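Local coordinates for protein CSE3 (Thermus thermophilus, PDB 2Y8Y) that cleaves CRISPR precursor transcripts as an endoribonuclease of the Cas6/Cse3/CasE family and keeps hold of the processed crRNA in antiviral defence, at residues 23-34 and 46-54; 100-108 and 119-130. All coordinates share one frame; numbering follows the deposited sequence.

Interaction 1. Residues 23-34 and 46-54; sequences LANPYEMHRTLS and ERLLWRLEP. With nucleotides of chain B.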
loop_
_atom_site.group_PDB
_atom_site.type_symbol
_atom_site.label_atom_id
_atom_site.label_comp_id
_atom_site.label_asym_id
_atom_site.label_seq_id
_atom_site.Cartn_x
_atom_site.Cartn_y
_atom_site.Cartn_z
ATOM N N LEU A 23 7.879 -11.905 7.870
ATOM C CA LEU A 23 7.182 -10.956 8.731
ATOM C C LEU A 23 8.158 -10.002 9.411
ATOM O O LEU A 23 7.817 -8.849 9.694
ATOM C CB LEU A 23 6.334 -11.694 9.767
ATOM C CG LEU A 23 5.041 -12.313 9.230
ATOM C CD1 LEU A 23 4.449 -13.257 10.255
ATOM C CD2 LEU A 23 4.044 -11.233 8.856
ATOM N N ALA A 24 9.375 -10.483 9.655
ATOM C CA ALA A 24 10.385 -9.712 10.371
ATOM C C ALA A 24 11.211 -8.810 9.458
ATOM O O ALA A 24 11.886 -7.898 9.932
ATOM C CB ALA A 24 11.301 -10.637 11.167
ATOM N N ASN A 25 11.159 -9.063 8.153
ATOM C CA ASN A 25 11.945 -8.280 7.206
ATOM C C ASN A 25 11.186 -8.048 5.911
ATOM O O ASN A 25 11.030 -8.975 5.110
ATOM C CB ASN A 25 13.267 -8.978 6.903
ATOM C CG ASN A 25 14.192 -8.135 6.039
ATOM O OD1 ASN A 25 13.866 -7.005 5.661
ATOM N ND2 ASN A 25 15.363 -8.680 5.738
ATOM N N PRO A 26 10.720 -6.807 5.700
ATOM C CA PRO A 26 9.930 -6.504 4.500
ATOM C C PRO A 26 10.670 -6.819 3.204
ATOM O O PRO A 26 10.042 -7.108 2.184
ATOM C CB PRO A 26 9.692 -4.992 4.596
ATOM C CG PRO A 26 9.858 -4.665 6.035
ATOM C CD PRO A 26 10.860 -5.640 6.589
ATOM N N TYR A 27 11.994 -6.741 3.227
ATOM C CA TYR A 27 12.766 -7.126 2.053
ATOM C C TYR A 27 12.517 -8.590 1.671
ATOM O O TYR A 27 12.362 -8.919 0.495
ATOM C CB TYR A 27 14.256 -6.880 2.285
ATOM C CG TYR A 27 15.112 -7.379 1.150
ATOM C CD1 TYR A 27 15.357 -6.584 0.041
ATOM C CD2 TYR A 27 15.673 -8.648 1.186
ATOM C CE1 TYR A 27 16.138 -7.038 -1.003
ATOM C CE2 TYR A 27 16.453 -9.112 0.148
ATOM C CZ TYR A 27 16.684 -8.304 -0.944
ATOM O OH TYR A 27 17.462 -8.762 -1.981
ATOM N N GLU A 28 12.473 -9.470 2.665
ATOM C CA GLU A 28 12.192 -10.878 2.404
ATOM C C GLU A 28 10.744 -11.089 1.968
ATOM O O GLU A 28 10.455 -11.897 1.093
ATOM C CB GLU A 28 12.510 -11.732 3.635
ATOM C CG GLU A 28 13.992 -11.882 3.933
ATOM C CD GLU A 28 14.754 -12.576 2.817
ATOM O OE1 GLU A 28 14.128 -13.302 2.014
ATOM O OE2 GLU A 28 15.984 -12.391 2.738
ATOM N N MET A 29 9.826 -10.364 2.592
ATOM C CA MET A 29 8.430 -10.453 2.183
ATOM C C MET A 29 8.291 -10.100 0.704
ATOM O O MET A 29 7.582 -10.769 -0.038
ATOM C CB MET A 29 7.562 -9.536 3.032
ATOM C CG MET A 29 6.086 -9.586 2.677
ATOM S SD MET A 29 5.349 -11.147 3.216
ATOM C CE MET A 29 5.296 -10.884 4.989
ATOM N N HIS A 30 8.989 -9.054 0.278
ATOM C CA HIS A 30 8.974 -8.642 -1.122
ATOM C C HIS A 30 9.456 -9.763 -2.043
ATOM O O HIS A 30 8.858 -10.008 -3.094
ATOM C CB HIS A 30 9.843 -7.391 -1.302
ATOM C CG HIS A 30 10.021 -6.965 -2.725
ATOM N ND1 HIS A 30 8.992 -6.459 -3.493
ATOM C CD2 HIS A 30 11.117 -6.956 -3.518
ATOM C CE1 HIS A 30 9.446 -6.158 -4.693
ATOM N NE2 HIS A 30 10.735 -6.449 -4.737
ATOM N N ARG A 31 10.541 -10.423 -1.658
ATOM C CA ARG A 31 11.074 -11.527 -2.460
ATOM C C ARG A 31 10.030 -12.627 -2.637
ATOM O O ARG A 31 9.830 -13.141 -3.739
ATOM C CB ARG A 31 12.350 -12.096 -1.836
ATOM C CG ARG A 31 13.522 -11.125 -1.807
ATOM C CD ARG A 31 14.721 -11.719 -1.075
ATOM N NE ARG A 31 15.454 -12.696 -1.877
ATOM C CZ ARG A 31 16.512 -12.401 -2.627
ATOM N NH1 ARG A 31 16.959 -11.156 -2.683
ATOM N NH2 ARG A 31 17.125 -13.351 -3.322
ATOM N N THR A 32 9.360 -12.982 -1.544
ATOM C CA THR A 32 8.331 -14.017 -1.591
ATOM C C THR A 32 7.135 -13.641 -2.456
ATOM O O THR A 32 6.755 -14.383 -3.364
ATOM C CB THR A 32 7.832 -14.369 -0.187
ATOM O OG1 THR A 32 8.894 -14.971 0.553
ATOM C CG2 THR A 32 6.658 -15.341 -0.265
ATOM N N LEU A 33 6.550 -12.477 -2.191
ATOM C CA LEU A 33 5.318 -12.102 -2.852
ATOM C C LEU A 33 5.541 -11.925 -4.346
ATOM O O LEU A 33 4.667 -12.235 -5.159
ATOM C CB LEU A 33 4.744 -10.828 -2.225
ATOM C CG LEU A 33 4.402 -10.944 -0.737
ATOM C CD1 LEU A 33 3.826 -9.605 -0.283
ATOM C CD2 LEU A 33 3.416 -12.089 -0.480
ATOM N N SER A 34 6.715 -11.413 -4.707
ATOM C CA SER A 34 7.035 -11.161 -6.111
ATOM C C SER A 34 6.970 -12.429 -6.959
ATOM O O SER A 34 6.725 -12.365 -8.164
ATOM C CB SER A 34 8.425 -10.534 -6.254
ATOM O OG SER A 34 8.450 -9.216 -5.739
ATOM N N GLU A 46 3.262 -5.120 -14.149
ATOM C CA GLU A 46 2.853 -5.311 -12.761
ATOM C C GLU A 46 3.315 -4.184 -11.809
ATOM O O GLU A 46 4.374 -3.563 -11.997
ATOM C CB GLU A 46 3.321 -6.691 -12.285
ATOM C CG GLU A 46 2.830 -7.132 -10.904
ATOM C CD GLU A 46 1.317 -7.092 -10.769
ATOM O OE1 GLU A 46 0.650 -8.097 -11.118
ATOM O OE2 GLU A 46 0.809 -6.066 -10.287
ATOM N N ARG A 47 2.486 -3.923 -10.804
ATOM C CA ARG A 47 2.846 -3.079 -9.672
ATOM C C ARG A 47 2.357 -3.813 -8.434
ATOM O O ARG A 47 1.223 -3.633 -7.994
ATOM C CB ARG A 47 2.195 -1.697 -9.789
ATOM C CG ARG A 47 2.343 -0.795 -8.535
ATOM C CD ARG A 47 3.804 -0.404 -8.231
ATOM N NE ARG A 47 4.474 -1.351 -7.348
ATOM C CZ ARG A 47 5.751 -1.270 -7.009
ATOM N NH1 ARG A 47 6.478 -0.271 -7.495
ATOM N NH2 ARG A 47 6.295 -2.165 -6.197
ATOM N N LEU A 48 3.221 -4.652 -7.880
ATOM C CA LEU A 48 2.896 -5.385 -6.677
ATOM C C LEU A 48 2.861 -4.404 -5.498
ATOM O O LEU A 48 3.815 -3.634 -5.314
ATOM C CB LEU A 48 3.984 -6.429 -6.455
ATOM C CG LEU A 48 3.987 -7.144 -5.118
ATOM C CD1 LEU A 48 2.738 -7.978 -5.037
ATOM C CD2 LEU A 48 5.247 -7.980 -5.012
ATOM N N LEU A 49 1.771 -4.423 -4.727
ATOM C CA LEU A 49 1.663 -3.643 -3.488
ATOM C C LEU A 49 1.140 -4.547 -2.385
ATOM O O LEU A 49 0.395 -5.493 -2.645
ATOM C CB LEU A 49 0.705 -2.468 -3.672
ATOM C CG LEU A 49 1.071 -1.442 -4.735
ATOM C CD1 LEU A 49 -0.083 -0.477 -4.980
ATOM C CD2 LEU A 49 2.324 -0.686 -4.311
ATOM N N TRP A 50 1.509 -4.268 -1.145
ATOM C CA TRP A 50 0.975 -5.029 -0.035
ATOM C C TRP A 50 0.945 -4.206 1.237
ATOM O O TRP A 50 1.572 -3.155 1.320
ATOM C CB TRP A 50 1.745 -6.341 0.170
ATOM C CG TRP A 50 2.968 -6.269 1.035
ATOM C CD1 TRP A 50 3.022 -6.423 2.395
ATOM C CD2 TRP A 50 4.317 -6.111 0.600
ATOM N NE1 TRP A 50 4.314 -6.333 2.830
ATOM C CE2 TRP A 50 5.129 -6.146 1.746
ATOM C CE3 TRP A 50 4.916 -5.922 -0.645
ATOM C CZ2 TRP A 50 6.518 -6.002 1.688
ATOM C CZ3 TRP A 50 6.295 -5.783 -0.701
ATOM C CH2 TRP A 50 7.076 -5.826 0.457
ATOM N N ARG A 51 0.160 -4.667 2.200
ATOM C CA ARG A 51 0.177 -4.099 3.544
ATOM C C ARG A 51 0.094 -5.222 4.558
ATOM O O ARG A 51 -0.753 -6.119 4.436
ATOM C CB ARG A 51 -0.996 -3.136 3.744
ATOM C CG ARG A 51 -1.039 -2.515 5.151
ATOM C CD ARG A 51 -2.105 -1.425 5.312
ATOM N NE ARG A 51 -3.460 -1.918 5.036
ATOM C CZ ARG A 51 -4.190 -1.613 3.961
ATOM N NH1 ARG A 51 -3.738 -0.802 3.008
ATOM N NH2 ARG A 51 -5.405 -2.138 3.832
ATOM N N LEU A 52 0.984 -5.187 5.547
ATOM C CA LEU A 52 0.865 -6.050 6.716
ATOM C C LEU A 52 -0.080 -5.367 7.677
ATOM O O LEU A 52 0.213 -4.268 8.171
ATOM C CB LEU A 52 2.228 -6.267 7.380
ATOM C CG LEU A 52 2.196 -7.014 8.716
ATOM C CD1 LEU A 52 1.515 -8.369 8.570
ATOM C CD2 LEU A 52 3.605 -7.186 9.260
ATOM N N GLU A 53 -1.222 -6.002 7.925
ATOM C CA GLU A 53 -2.246 -5.428 8.791
ATOM C C GLU A 53 -1.832 -5.525 10.254
ATOM O O GLU A 53 -1.061 -6.409 10.634
ATOM C CB GLU A 53 -3.596 -6.127 8.583
ATOM C CG GLU A 53 -4.146 -6.073 7.169
ATOM C CD GLU A 53 -4.760 -4.732 6.802
ATOM O OE1 GLU A 53 -4.196 -3.677 7.158
ATOM O OE2 GLU A 53 -5.814 -4.737 6.140
ATOM N N PRO A 54 -2.346 -4.606 11.085
ATOM C CA PRO A 54 -2.027 -4.581 12.515
ATOM C C PRO A 54 -2.752 -5.703 13.248
ATOM O O PRO A 54 -3.685 -6.260 12.664
ATOM C CB PRO A 54 -2.568 -3.224 12.962
ATOM C CG PRO A 54 -3.716 -2.975 12.050
ATOM C CD PRO A 54 -3.346 -3.588 10.720
ATOM P P A B 18 14.724 -5.113 -4.095
ATOM O OP1 A B 18 14.074 -4.578 -2.885
ATOM O OP2 A B 18 16.208 -5.174 -4.143
ATOM O "O5'" A B 18 14.108 -6.541 -4.436
ATOM C "C5'" A B 18 14.661 -7.364 -5.453
ATOM C "C4'" A B 18 14.229 -8.797 -5.280
ATOM O "O4'" A B 18 12.808 -8.927 -5.557
ATOM C "C3'" A B 18 14.866 -9.810 -6.214
ATOM O "O3'" A B 18 16.178 -10.179 -5.830
ATOM C "C2'" A B 18 13.868 -10.959 -6.165
ATOM O "O2'" A B 18 14.000 -11.694 -4.956
ATOM C "C1'" A B 18 12.547 -10.194 -6.127
ATOM N N9 A B 18 12.003 -9.998 -7.483
ATOM C C8 A B 18 11.962 -8.855 -8.243
ATOM N N7 A B 18 11.413 -9.030 -9.424
ATOM C C5 A B 18 11.088 -10.382 -9.446
ATOM C C6 A B 18 10.479 -11.211 -10.409
ATOM N N6 A B 18 10.073 -10.786 -11.609
ATOM N N1 A B 18 10.298 -12.512 -10.095
ATOM C C2 A B 18 10.702 -12.957 -8.899
ATOM N N3 A B 18 11.282 -12.274 -7.915
ATOM C C4 A B 18 11.447 -10.986 -8.256
ATOM P P G B 16 6.987 3.208 -8.500
ATOM O OP1 G B 16 5.938 2.186 -8.729
ATOM O OP2 G B 16 6.985 3.970 -7.217
ATOM O "O5'" G B 16 8.426 2.580 -8.717
ATOM C "C5'" G B 16 8.716 1.788 -9.855
ATOM C "C4'" G B 16 10.155 1.336 -9.853
ATOM O "O4'" G B 16 11.039 2.484 -9.812
ATOM C "C3'" G B 16 10.600 0.503 -8.660
ATOM O "O3'" G B 16 10.177 -0.842 -8.744
ATOM C "C2'" G B 16 12.111 0.671 -8.713
ATOM O "O2'" G B 16 12.664 -0.113 -9.759
ATOM C "C1'" G B 16 12.222 2.141 -9.102
ATOM N N9 G B 16 12.329 2.996 -7.907
ATOM C C8 G B 16 11.354 3.762 -7.310
ATOM N N7 G B 16 11.799 4.372 -6.243
ATOM C C5 G B 16 13.127 3.970 -6.125
ATOM C C6 G B 16 14.109 4.309 -5.160
ATOM O O6 G B 16 14.011 5.059 -4.176
ATOM N N1 G B 16 15.319 3.682 -5.422
ATOM C C2 G B 16 15.560 2.846 -6.484
ATOM N N2 G B 16 16.802 2.335 -6.574
ATOM N N3 G B 16 14.648 2.521 -7.391
ATOM C C4 G B 16 13.465 3.120 -7.151
ATOM P P DG B 17 9.920 -1.719 -7.419
ATOM O OP1 DG B 17 9.458 -3.047 -7.856
ATOM O OP2 DG B 17 9.075 -0.938 -6.494
ATOM O "O5'" DG B 17 11.360 -1.825 -6.725
ATOM C "C5'" DG B 17 12.459 -2.473 -7.333
ATOM C "C4'" DG B 17 13.751 -2.239 -6.581
ATOM O "O4'" DG B 17 14.011 -0.823 -6.398
ATOM C "C3'" DG B 17 13.949 -2.847 -5.195
ATOM O "O3'" DG B 17 14.253 -4.217 -5.344
ATOM C "C2'" DG B 17 15.141 -2.035 -4.686
ATOM C "C1'" DG B 17 14.880 -0.657 -5.298
ATOM N N9 DG B 17 14.392 0.368 -4.358
ATOM C C8 DG B 17 13.139 0.923 -4.273
ATOM N N7 DG B 17 13.055 1.835 -3.331
ATOM C C5 DG B 17 14.332 1.870 -2.769
ATOM C C6 DG B 17 14.857 2.647 -1.702
ATOM O O6 DG B 17 14.294 3.500 -1.015
ATOM N N1 DG B 17 16.201 2.369 -1.467
ATOM C C2 DG B 17 16.944 1.449 -2.166
ATOM N N2 DG B 17 18.230 1.314 -1.787
ATOM N N3 DG B 17 16.468 0.717 -3.162
ATOM C C4 DG B 17 15.163 0.976 -3.400
#
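Helix 26-34 packs on edge strand 49-52 through Leu33 and Trp50, with axes 10.4 Å apart and N-to-C directions 130° apart. This is helix-on-sheet packing in a ferredoxin-like fold, in which strand 49-52 forms one edge of a four-stranded antiparallel sheet. Trp50 is the hub. Its chi1 of 87° puts CG between the backbone N and the carbonyl carbon, and the indole turns one face to the helix. Leu33 CD1 sits over that face, 3.6 Å from Trp50 CD2, in a CH-pi contact. Met29 CG packs at the rim on the same side, against Trp50 CE2. The sulfur of Met29 stands farther above the ring, a distant Met-aromatic contact. His30 CB reaches Trp50 CH2 at 3.6 Å. At one end Leu23 CD2 and Leu52 CD1 meet, the side chains crossing at about a right angle. At the other, Leu48 CD2 packs on Leu33 and Ser34.

This second end faces the RNA of chain B, whose DG17 is a deoxynucleotide. Tyr27, inferred to stabilise the transition state, brings its ring edge to OP2 of A18. Ser34 OG bonds to His30 O and lies over one face of the His30 ring. The CD2 edge of that ring is 3.2 Å from O5' of A18. Arg47 is doubly anchored. NE and NH2 grip Leu48 O side-on, which fixes the guanidinium plane. In that plane, NH1 of Arg47 donates to OP1 of G16 at 2.8 Å and to OP2 of DG17 at 2.9 Å.

Interaction 2. Residues 100-108 and 119-130; sequences RFRLRANPA and ALKTPAEKVAWL
Pro107 stands over one face of the Trp129 indole where strand 98-110 passes beside helix 123-136. This helix-on-sheet packing is consistent with the second, C-terminal ferredoxin-like unit of Cas6-type proteins. The axes of the short segments 100-105 and 123-130 are 11.6 Å apart at an angle of 120°. The tight part centres on the indole. Pro107 CA stands over the middle of the six-membered ring of Trp129, 3.7 Å from its centroid, a CH-pi contact. Ala108 N lies over the same face toward the rim. Ala105 CB touches Trp129 CZ3, at the end of the indole, at 3.7 Å. Trp129 reaches there because CG is anti to the backbone N (chi1 178°). The next helix residue, Leu130, packs against the strand. Its CD1 meets Leu103 CD2 at 3.8 Å and its CD2 meets Phe101 CZ. At the hairpin end, Ala108 and Ala119 form a non-hydrogen-bonded antiparallel pair. Next to it, Leu120 N donates to Pro107 O at 3.0 Å, nearly straight. At the inner margin Lys126 CG lies against the Pro107 ring, and its amine forms a salt bridge with Asp155.

Toward the solvent the contact thins out. Exposed Lys121 points away from the strand. Exposed Glu125 makes a capping box with Thr122 at the start of the helix and leaves the strand alone. A water donates to both Pro107 O and Leu120 O.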
loop_
_atom_site.group_PDB
_atom_site.type_symbol
_atom_site.label_atom_id
_atom_site.label_comp_id
_atom_site.label_asym_id
_atom_site.label_seq_id
_atom_site.Cartn_x
_atom_site.Cartn_y
_atom_site.Cartn_z
ATOM N N ARG A 100 -14.138 5.450 2.459
ATOM C CA ARG A 100 -13.140 5.322 3.517
ATOM C C ARG A 100 -11.838 4.856 2.898
ATOM O O ARG A 100 -11.826 4.191 1.856
ATOM C CB ARG A 100 -13.596 4.305 4.564
ATOM C CG ARG A 100 -14.906 4.651 5.242
ATOM C CD ARG A 100 -15.367 3.527 6.184
ATOM N NE ARG A 100 -15.845 2.355 5.453
ATOM C CZ ARG A 100 -15.146 1.238 5.268
ATOM N NH1 ARG A 100 -13.924 1.119 5.768
ATOM N NH2 ARG A 100 -15.675 0.229 4.586
ATOM N N PHE A 101 -10.725 5.203 3.531
ATOM C CA PHE A 101 -9.436 4.738 3.033
ATOM C C PHE A 101 -8.476 4.372 4.153
ATOM O O PHE A 101 -8.613 4.823 5.298
ATOM C CB PHE A 101 -8.778 5.781 2.124
ATOM C CG PHE A 101 -8.172 6.936 2.875
ATOM C CD1 PHE A 101 -8.940 8.038 3.214
ATOM C CD2 PHE A 101 -6.836 6.904 3.262
ATOM C CE1 PHE A 101 -8.394 9.102 3.933
ATOM C CE2 PHE A 101 -6.278 7.963 3.985
ATOM C CZ PHE A 101 -7.050 9.063 4.318
ATOM N N ARG A 102 -7.506 3.544 3.792
ATOM C CA ARG A 102 -6.388 3.207 4.656
ATOM C C ARG A 102 -5.139 3.230 3.790
ATOM O O ARG A 102 -5.153 2.750 2.646
ATOM C CB ARG A 102 -6.601 1.819 5.268
ATOM C CG ARG A 102 -5.465 1.350 6.174
ATOM C CD ARG A 102 -5.802 0.050 6.885
ATOM N NE ARG A 102 -6.820 0.277 7.907
ATOM C CZ ARG A 102 -6.621 0.141 9.218
ATOM N NH1 ARG A 102 -5.441 -0.240 9.685
ATOM N NH2 ARG A 102 -7.616 0.366 10.066
ATOM N N LEU A 103 -4.064 3.817 4.320
ATOM C CA LEU A 103 -2.810 3.897 3.585
ATOM C C LEU A 103 -1.655 3.915 4.555
ATOM O O LEU A 103 -1.541 4.838 5.370
ATOM C CB LEU A 103 -2.736 5.165 2.726
ATOM C CG LEU A 103 -1.359 5.492 2.123
ATOM C CD1 LEU A 103 -0.913 4.375 1.150
ATOM C CD2 LEU A 103 -1.374 6.872 1.430
ATOM N N ARG A 104 -0.790 2.911 4.453
ATOM C CA ARG A 104 0.452 2.907 5.205
ATOM C C ARG A 104 1.535 3.420 4.270
ATOM O O ARG A 104 1.807 2.799 3.244
ATOM C CB ARG A 104 0.796 1.490 5.665
ATOM C CG ARG A 104 1.770 1.486 6.838
ATOM C CD ARG A 104 2.211 0.075 7.218
ATOM N NE ARG A 104 2.874 0.080 8.515
ATOM C CZ ARG A 104 3.484 -0.970 9.045
ATOM N NH1 ARG A 104 3.541 -2.115 8.376
ATOM N NH2 ARG A 104 4.051 -0.863 10.243
ATOM N N ALA A 105 2.139 4.558 4.613
ATOM C CA ALA A 105 2.998 5.284 3.678
ATOM C C ALA A 105 4.284 5.748 4.320
ATOM O O ALA A 105 4.451 5.658 5.528
ATOM C CB ALA A 105 2.271 6.492 3.143
ATOM N N ASN A 106 5.180 6.244 3.469
ATOM C CA ASN A 106 6.439 6.860 3.890
ATOM C C ASN A 106 6.447 8.304 3.408
ATOM O O ASN A 106 7.028 8.602 2.367
ATOM C CB ASN A 106 7.608 6.063 3.290
ATOM C CG ASN A 106 8.974 6.670 3.569
ATOM O OD1 ASN A 106 9.778 6.828 2.648
ATOM N ND2 ASN A 106 9.260 6.978 4.836
ATOM N N PRO A 107 5.771 9.205 4.141
ATOM C CA PRO A 107 5.735 10.603 3.695
ATOM C C PRO A 107 7.150 11.151 3.608
ATOM O O PRO A 107 7.929 11.016 4.556
ATOM C CB PRO A 107 4.920 11.311 4.791
ATOM C CG PRO A 107 4.076 10.195 5.423
ATOM C CD PRO A 107 4.996 8.997 5.381
ATOM N N ALA A 108 7.487 11.763 2.476
ATOM C CA ALA A 108 8.869 12.115 2.183
ATOM C C ALA A 108 8.943 13.307 1.253
ATOM O O ALA A 108 7.945 13.715 0.658
ATOM C CB ALA A 108 9.600 10.911 1.553
ATOM N N ALA A 119 12.526 11.360 5.100
ATOM C CA ALA A 119 11.186 11.327 5.672
ATOM C C ALA A 119 10.785 12.694 6.204
ATOM O O ALA A 119 11.610 13.461 6.708
ATOM C CB ALA A 119 11.105 10.276 6.780
ATOM N N LEU A 120 9.502 13.007 6.097
ATOM C CA LEU A 120 8.973 14.197 6.731
ATOM C C LEU A 120 8.901 13.957 8.224
ATOM O O LEU A 120 8.606 12.843 8.665
ATOM C CB LEU A 120 7.585 14.512 6.173
ATOM C CG LEU A 120 7.607 14.825 4.678
ATOM C CD1 LEU A 120 6.185 15.047 4.149
ATOM C CD2 LEU A 120 8.460 16.054 4.400
ATOM N N LYS A 121 9.149 15.006 8.991
ATOM C CA LYS A 121 9.330 14.872 10.426
ATOM C C LYS A 121 8.067 14.990 11.269
ATOM O O LYS A 121 7.876 14.209 12.196
ATOM C CB LYS A 121 10.367 15.884 10.907
ATOM C CG LYS A 121 11.721 15.693 10.246
ATOM C CD LYS A 121 12.795 16.532 10.902
ATOM C CE LYS A 121 14.157 16.236 10.292
ATOM N NZ LYS A 121 15.233 17.005 10.967
ATOM N N THR A 122 7.225 15.968 10.970
ATOM C CA THR A 122 6.116 16.302 11.871
ATOM C C THR A 122 4.759 15.759 11.418
ATOM O O THR A 122 4.519 15.535 10.247
ATOM C CB THR A 122 5.975 17.819 12.073
ATOM O OG1 THR A 122 5.460 18.420 10.877
ATOM C CG2 THR A 122 7.321 18.448 12.475
ATOM N N PRO A 123 3.852 15.563 12.369
ATOM C CA PRO A 123 2.513 15.123 11.985
ATOM C C PRO A 123 1.829 16.095 11.015
ATOM O O PRO A 123 1.166 15.624 10.088
ATOM C CB PRO A 123 1.776 15.030 13.325
ATOM C CG PRO A 123 2.884 14.768 14.337
ATOM C CD PRO A 123 4.058 15.572 13.831
ATOM N N ALA A 124 1.987 17.403 11.207
ATOM C CA ALA A 124 1.423 18.379 10.270
ATOM C C ALA A 124 1.975 18.157 8.859
ATOM O O ALA A 124 1.228 18.192 7.871
ATOM C CB ALA A 124 1.700 19.808 10.732
ATOM N N GLU A 125 3.276 17.928 8.752
ATOM C CA GLU A 125 3.893 17.721 7.443
ATOM C C GLU A 125 3.380 16.428 6.819
ATOM O O GLU A 125 3.151 16.356 5.602
ATOM C CB GLU A 125 5.417 17.676 7.566
ATOM C CG GLU A 125 6.032 19.038 7.844
ATOM C CD GLU A 125 7.458 18.967 8.335
ATOM O OE1 GLU A 125 7.921 17.887 8.756
ATOM O OE2 GLU A 125 8.124 20.025 8.329
ATOM N N LYS A 126 3.190 15.402 7.647
ATOM C CA LYS A 126 2.715 14.109 7.165
ATOM C C LYS A 126 1.291 14.190 6.616
ATOM O O LYS A 126 1.016 13.657 5.536
ATOM C CB LYS A 126 2.821 13.065 8.275
ATOM C CG LYS A 126 4.267 12.729 8.607
ATOM C CD LYS A 126 4.454 12.089 9.962
ATOM C CE LYS A 126 5.915 11.738 10.168
ATOM N NZ LYS A 126 6.189 11.354 11.567
ATOM N N VAL A 127 0.411 14.885 7.336
ATOM C CA VAL A 127 -0.960 15.115 6.869
ATOM C C VAL A 127 -0.992 15.979 5.604
ATOM O O VAL A 127 -1.729 15.679 4.664
ATOM C CB VAL A 127 -1.838 15.721 7.972
ATOM C CG1 VAL A 127 -3.187 16.147 7.401
ATOM C CG2 VAL A 127 -2.041 14.696 9.082
ATOM N N ALA A 128 -0.177 17.028 5.557
ATOM C CA ALA A 128 -0.123 17.873 4.365
ATOM C C ALA A 128 0.346 17.072 3.154
ATOM O O ALA A 128 -0.152 17.256 2.036
ATOM C CB ALA A 128 0.782 19.090 4.604
ATOM N N TRP A 129 1.319 16.197 3.376
ATOM C CA TRP A 129 1.812 15.331 2.323
ATOM C C TRP A 129 0.666 14.457 1.802
ATOM O O TRP A 129 0.443 14.363 0.590
ATOM C CB TRP A 129 2.956 14.464 2.855
ATOM C CG TRP A 129 3.520 13.468 1.858
ATOM C CD1 TRP A 129 4.523 13.706 0.968
ATOM C CD2 TRP A 129 3.139 12.099 1.673
ATOM N NE1 TRP A 129 4.794 12.577 0.237
ATOM C CE2 TRP A 129 3.958 11.568 0.656
ATOM C CE3 TRP A 129 2.173 11.267 2.262
ATOM C CZ2 TRP A 129 3.851 10.251 0.205
ATOM C CZ3 TRP A 129 2.070 9.939 1.818
ATOM C CH2 TRP A 129 2.905 9.453 0.798
ATOM N N LEU A 130 -0.065 13.815 2.706
ATOM C CA LEU A 130 -1.182 12.964 2.289
ATOM C C LEU A 130 -2.177 13.782 1.470
ATOM O O LEU A 130 -2.641 13.331 0.424
ATOM C CB LEU A 130 -1.884 12.372 3.506
ATOM C CG LEU A 130 -3.116 11.533 3.171
ATOM C CD1 LEU A 130 -2.735 10.231 2.452
ATOM C CD2 LEU A 130 -3.815 11.257 4.465
HETATM O O HOH W 1 7.400 10.496 7.320
#

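How the interactions relate
Interaction 1 closes before interaction 2 opens along the chain, and their centres lie about 20 Å apart. Each packs a helix on an antiparallel sheet, but the sheets differ. Strand 49-52 edges the four-stranded one. Strand 98-110 belongs to the other, where it pairs with strands 117-119, 173-186 and 211-214. The two contacts meet through side chains of 46-54 and strand 98-110: Arg51 NE lies 3.6 Å from Arg102 CD, and Glu53 and Pro54 also pack on Arg102. The two sheet units thus abut here. Bound RNA lies near both contacts, at nucleotides 16-18 and at a uracil base beside Lys121, consistent with a monomer that holds its crRNA.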